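Local coordinates for uncharacterized protein (Borrelia turicatae, PDB 5VJ4) that is of unknown function but is probably a lipid-binding surface lipoprotein, encoded by a gene differentially regulated in the tick-mammal cycle of relapsing fever spirochetes, at residues T207-F210 / A211-V214; F224-I227 / V228-P231. All blocks are in the same frame, centred on the assembly; numbering follows the deposited sequence.

Contact 1: T207-F210 / A211-V214; sequences TDRF and AQAV. With SO4 (sulfate ion), chain D; SO4 (sulfate ion), chain F.
A211 N donates the first i to i+4 bond within 207-214, to T207 O at 3.0 Å. Q212 repeats the pattern with D208 O and adds a side-chain bond. R209 NH1 donates to Q212 OE1 at 3.2 Å, in the amide plane on a lone pair, although OE1 sits 21° out of the guanidinium plane, and the two flat groups are steeply inclined at 72°. Q212 CG stands anti to the backbone N (chi1 -163°) and its extended chain carries the amide back to the arginine. A213 N bonds to R209 O, while A213 CB lies over one guanidinium face, 3.9 Å from R209 CZ. V214 N closes on F210 O, and its CG1 comes within 4.0 Å of F210 CE1; V214 CB lies above one ring face, displaced toward the rim, on the side of the helix packed against helices 145-171 and 176-201.

At the N-terminal end, T207 N and OG1 both donate to O2 of one sulfate, the backbone bond measuring 2.7 Å, and R209 N reaches O3 of a second. R209 NH1 also bonds weakly to Y216 OH, and NH2 bonds to D283 O of helix 263-301, so two guanidinium nitrogens are held. The helix's first N-H groups would be expected to favour anions, consistent with the two sulfates, probably from the crystallisation liquor.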
loop_
_atom_site.group_PDB
_atom_site.type_symbol
_atom_site.label_atom_id
_atom_site.label_comp_id
_atom_site.label_asym_id
_atom_site.label_seq_id
_atom_site.Cartn_x
_atom_site.Cartn_y
_atom_site.Cartn_z
ATOM N N THR A 207 -6.062 24.615 8.574
ATOM C CA THR A 207 -6.266 24.352 9.988
ATOM C C THR A 207 -7.523 23.522 10.270
ATOM O O THR A 207 -7.459 22.595 11.088
ATOM C CB THR A 207 -6.330 25.660 10.779
ATOM O OG1 THR A 207 -7.338 26.519 10.214
ATOM C CG2 THR A 207 -4.990 26.340 10.730
ATOM N N ASP A 208 -8.633 23.824 9.585
ATOM C CA ASP A 208 -9.883 23.084 9.805
ATOM C C ASP A 208 -9.717 21.597 9.525
ATOM O O ASP A 208 -10.118 20.761 10.347
ATOM C CB ASP A 208 -11.016 23.608 8.941
ATOM C CG ASP A 208 -11.191 25.087 9.048
ATOM O OD1 ASP A 208 -11.512 25.556 10.167
ATOM O OD2 ASP A 208 -11.015 25.763 8.006
ATOM N N ARG A 209 -9.122 21.278 8.372
ATOM C CA ARG A 209 -8.845 19.894 8.043
ATOM C C ARG A 209 -7.867 19.222 8.997
ATOM O O ARG A 209 -8.089 18.076 9.385
ATOM C CB ARG A 209 -8.387 19.723 6.593
ATOM C CG ARG A 209 -8.105 18.275 6.194
ATOM C CD ARG A 209 -9.319 17.374 6.313
ATOM N NE ARG A 209 -9.063 16.071 5.712
ATOM C CZ ARG A 209 -9.770 14.976 5.974
ATOM N NH1 ARG A 209 -10.780 14.990 6.848
ATOM N NH2 ARG A 209 -9.445 13.849 5.367
ATOM N N PHE A 210 -6.798 19.917 9.372
ATOM C CA PHE A 210 -5.820 19.313 10.261
ATOM C C PHE A 210 -6.502 18.877 11.558
ATOM O O PHE A 210 -6.331 17.745 12.014
ATOM C CB PHE A 210 -4.624 20.232 10.554
ATOM C CG PHE A 210 -3.740 19.692 11.625
ATOM C CD1 PHE A 210 -4.089 19.832 12.979
ATOM C CD2 PHE A 210 -2.570 18.983 11.296
ATOM C CE1 PHE A 210 -3.279 19.284 13.978
ATOM C CE2 PHE A 210 -1.751 18.427 12.304
ATOM C CZ PHE A 210 -2.107 18.578 13.648
ATOM N N ALA A 211 -7.282 19.770 12.154
ATOM C CA ALA A 211 -7.929 19.435 13.431
ATOM C C ALA A 211 -9.004 18.381 13.264
ATOM O O ALA A 211 -9.205 17.570 14.152
ATOM C CB ALA A 211 -8.499 20.672 14.090
ATOM N N GLN A 212 -9.670 18.400 12.111
ATOM C CA GLN A 212 -10.759 17.475 11.778
ATOM C C GLN A 212 -10.223 16.072 11.645
ATOM O O GLN A 212 -10.825 15.139 12.171
ATOM C CB GLN A 212 -11.376 17.895 10.442
ATOM C CG GLN A 212 -12.737 17.341 10.098
ATOM C CD GLN A 212 -13.215 17.862 8.753
ATOM O OE1 GLN A 212 -12.734 17.431 7.685
ATOM N NE2 GLN A 212 -14.172 18.803 8.792
ATOM N N ALA A 213 -9.071 15.967 10.969
ATOM C CA ALA A 213 -8.489 14.713 10.552
ATOM C C ALA A 213 -7.641 14.041 11.603
ATOM O O ALA A 213 -7.542 12.807 11.661
ATOM C CB ALA A 213 -7.670 14.920 9.293
ATOM N N VAL A 214 -7.009 14.848 12.429
ATOM C CA VAL A 214 -6.066 14.311 13.380
ATOM C C VAL A 214 -6.783 13.558 14.517
ATOM O O VAL A 214 -6.226 12.637 15.096
ATOM C CB VAL A 214 -5.107 15.424 13.857
ATOM C CG1 VAL A 214 -5.688 16.250 15.005
ATOM C CG2 VAL A 214 -3.777 14.840 14.225
HETATM S S SO4 D . -9.138 23.101 4.913
HETATM O O1 SO4 D . -9.395 24.147 3.872
HETATM O O2 SO4 D . -10.400 22.352 5.151
HETATM O O3 SO4 D . -8.741 23.616 6.251
HETATM O O4 SO4 D . -8.034 22.256 4.384
HETATM S S SO4 F . -5.986 27.988 6.978
HETATM O O1 SO4 F . -6.652 28.920 6.045
HETATM O O2 SO4 F . -6.925 26.905 7.352
HETATM O O3 SO4 F . -5.644 28.628 8.268
HETATM O O4 SO4 F . -4.787 27.508 6.238
#

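Contact 2: F224-I227 / V228-P231; sequences FKEI and VKNP
E226 and K229 join their side chains in an i to i+3 salt bridge on the outer face of the short helix 224-229, near its C-terminal end. The two chains meet at a slant, and K229 NZ comes to 2.7 Å from E226 OE1, from above the carboxylate plane, 43° out of it. Both chains bend, E226 at chi2 (-77°) and K229 at chi3 (-68°), which brings the two charged ends together alongside the helix. Nearer its backbone, the lysine's aliphatic part runs past the main chain, with K229 CG 3.4 Å from K225 O.

The apolar side chains face other ways. F224 packs on L182 and Y189 of helix 176-201 and on I170 of helix 145-171; V228 also touches L182, while I227 leans on V233, M234 and W240.

In the backbone, V228 N makes a regular i to i+4 bond to F224 O, 2.9 Å long. Beyond it the pattern shortens to i to i+3: K229 N to E226 O and N230 N to I227 O are both weak, consistent with a weakly bonded last turn. P231 has no N-H to offer, and its ring carbon CD rests 3.8 Å from I227 O.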
loop_
_atom_site.group_PDB
_atom_site.type_symbol
_atom_site.label_atom_id
_atom_site.label_comp_id
_atom_site.label_asym_id
_atom_site.label_seq_id
_atom_site.Cartn_x
_atom_site.Cartn_y
_atom_site.Cartn_z
ATOM N N PHE A 224 -6.919 -0.122 21.809
ATOM C CA PHE A 224 -5.969 -1.111 22.317
ATOM C C PHE A 224 -6.455 -1.763 23.598
ATOM O O PHE A 224 -6.407 -2.992 23.734
ATOM C CB PHE A 224 -4.592 -0.479 22.523
ATOM C CG PHE A 224 -3.875 -0.170 21.252
ATOM C CD1 PHE A 224 -4.566 -0.040 20.041
ATOM C CD2 PHE A 224 -2.508 0.029 21.259
ATOM C CE1 PHE A 224 -3.905 0.263 18.864
ATOM C CE2 PHE A 224 -1.842 0.342 20.086
ATOM C CZ PHE A 224 -2.545 0.468 18.895
ATOM N N LYS A 225 -6.921 -0.911 24.510
ATOM C CA LYS A 225 -7.520 -1.275 25.785
ATOM C C LYS A 225 -8.469 -2.471 25.598
ATOM O O LYS A 225 -8.391 -3.443 26.365
ATOM C CB LYS A 225 -8.245 -0.037 26.327
ATOM C CG LYS A 225 -8.744 -0.056 27.771
ATOM C CD LYS A 225 -9.672 1.131 28.075
ATOM C CE LYS A 225 -10.629 1.433 26.909
ATOM N NZ LYS A 225 -11.482 2.640 27.099
ATOM N N GLU A 226 -9.303 -2.425 24.556
ATOM C CA GLU A 226 -10.197 -3.532 24.258
ATOM C C GLU A 226 -9.473 -4.668 23.580
ATOM O O GLU A 226 -9.733 -5.824 23.852
ATOM C CB GLU A 226 -11.358 -3.067 23.386
ATOM C CG GLU A 226 -12.251 -2.056 24.088
ATOM C CD GLU A 226 -13.186 -2.698 25.113
ATOM O OE1 GLU A 226 -13.021 -2.447 26.332
ATOM O OE2 GLU A 226 -14.091 -3.455 24.695
ATOM N N ILE A 227 -8.548 -4.335 22.698
ATOM C CA ILE A 227 -7.900 -5.350 21.902
ATOM C C ILE A 227 -7.116 -6.352 22.741
ATOM O O ILE A 227 -7.130 -7.563 22.459
ATOM C CB ILE A 227 -7.035 -4.720 20.819
ATOM C CG1 ILE A 227 -7.945 -4.127 19.748
ATOM C CG2 ILE A 227 -6.203 -5.762 20.129
ATOM C CD1 ILE A 227 -7.219 -3.356 18.672
ATOM N N VAL A 228 -6.459 -5.860 23.786
ATOM C CA VAL A 228 -5.670 -6.744 24.658
ATOM C C VAL A 228 -6.483 -7.824 25.346
ATOM O O VAL A 228 -5.983 -8.916 25.562
ATOM C CB VAL A 228 -4.841 -5.981 25.705
ATOM C CG1 VAL A 228 -3.879 -5.060 24.991
ATOM C CG2 VAL A 228 -5.706 -5.204 26.699
ATOM N N LYS A 229 -7.729 -7.508 25.668
ATOM C CA LYS A 229 -8.623 -8.439 26.316
ATOM C C LYS A 229 -8.940 -9.648 25.429
ATOM O O LYS A 229 -9.060 -10.757 25.927
ATOM C CB LYS A 229 -9.870 -7.705 26.757
ATOM C CG LYS A 229 -9.493 -6.465 27.557
ATOM C CD LYS A 229 -10.634 -5.842 28.356
ATOM C CE LYS A 229 -11.720 -5.221 27.476
ATOM N NZ LYS A 229 -12.610 -4.326 28.261
ATOM N N ASN A 230 -9.021 -9.456 24.119
ATOM C CA ASN A 230 -9.294 -10.576 23.229
ATOM C C ASN A 230 -8.421 -10.591 21.992
ATOM O O ASN A 230 -8.912 -10.393 20.900
ATOM C CB ASN A 230 -10.749 -10.529 22.803
ATOM C CG ASN A 230 -11.665 -10.940 23.897
ATOM O OD1 ASN A 230 -12.296 -10.101 24.530
ATOM N ND2 ASN A 230 -11.727 -12.241 24.155
ATOM N N PRO A 231 -7.128 -10.877 22.146
ATOM C CA PRO A 231 -6.110 -10.813 21.082
ATOM C C PRO A 231 -6.368 -11.443 19.708
ATOM O O PRO A 231 -5.653 -11.132 18.766
ATOM C CB PRO A 231 -4.912 -11.475 21.740
ATOM C CG PRO A 231 -5.058 -11.082 23.171
ATOM C CD PRO A 231 -6.522 -11.213 23.451
#

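In the fold
Contacts 1 and 2 lie in series along the chain, on separate short helices; their centres are 28 Å apart and their nearest atoms, about 13 Å apart, do not touch. Both pack against the long helices 145-171 and 176-201, but at different levels. Contact 1, centred about 8 Å from the chain centre, is the more interior: three of eight touching residues are buried and one exposed. It spans all of helix 207-214, combining regular backbone bonds, an arginine-amide pair and sulfates at the N-terminal end. Contact 2, centred about 23 Å out, is nearer the surface, with two buried and four exposed. It spans helix 224-229 and the turn that follows, where backbone bonds weaken and an ion pair occupies the outer face.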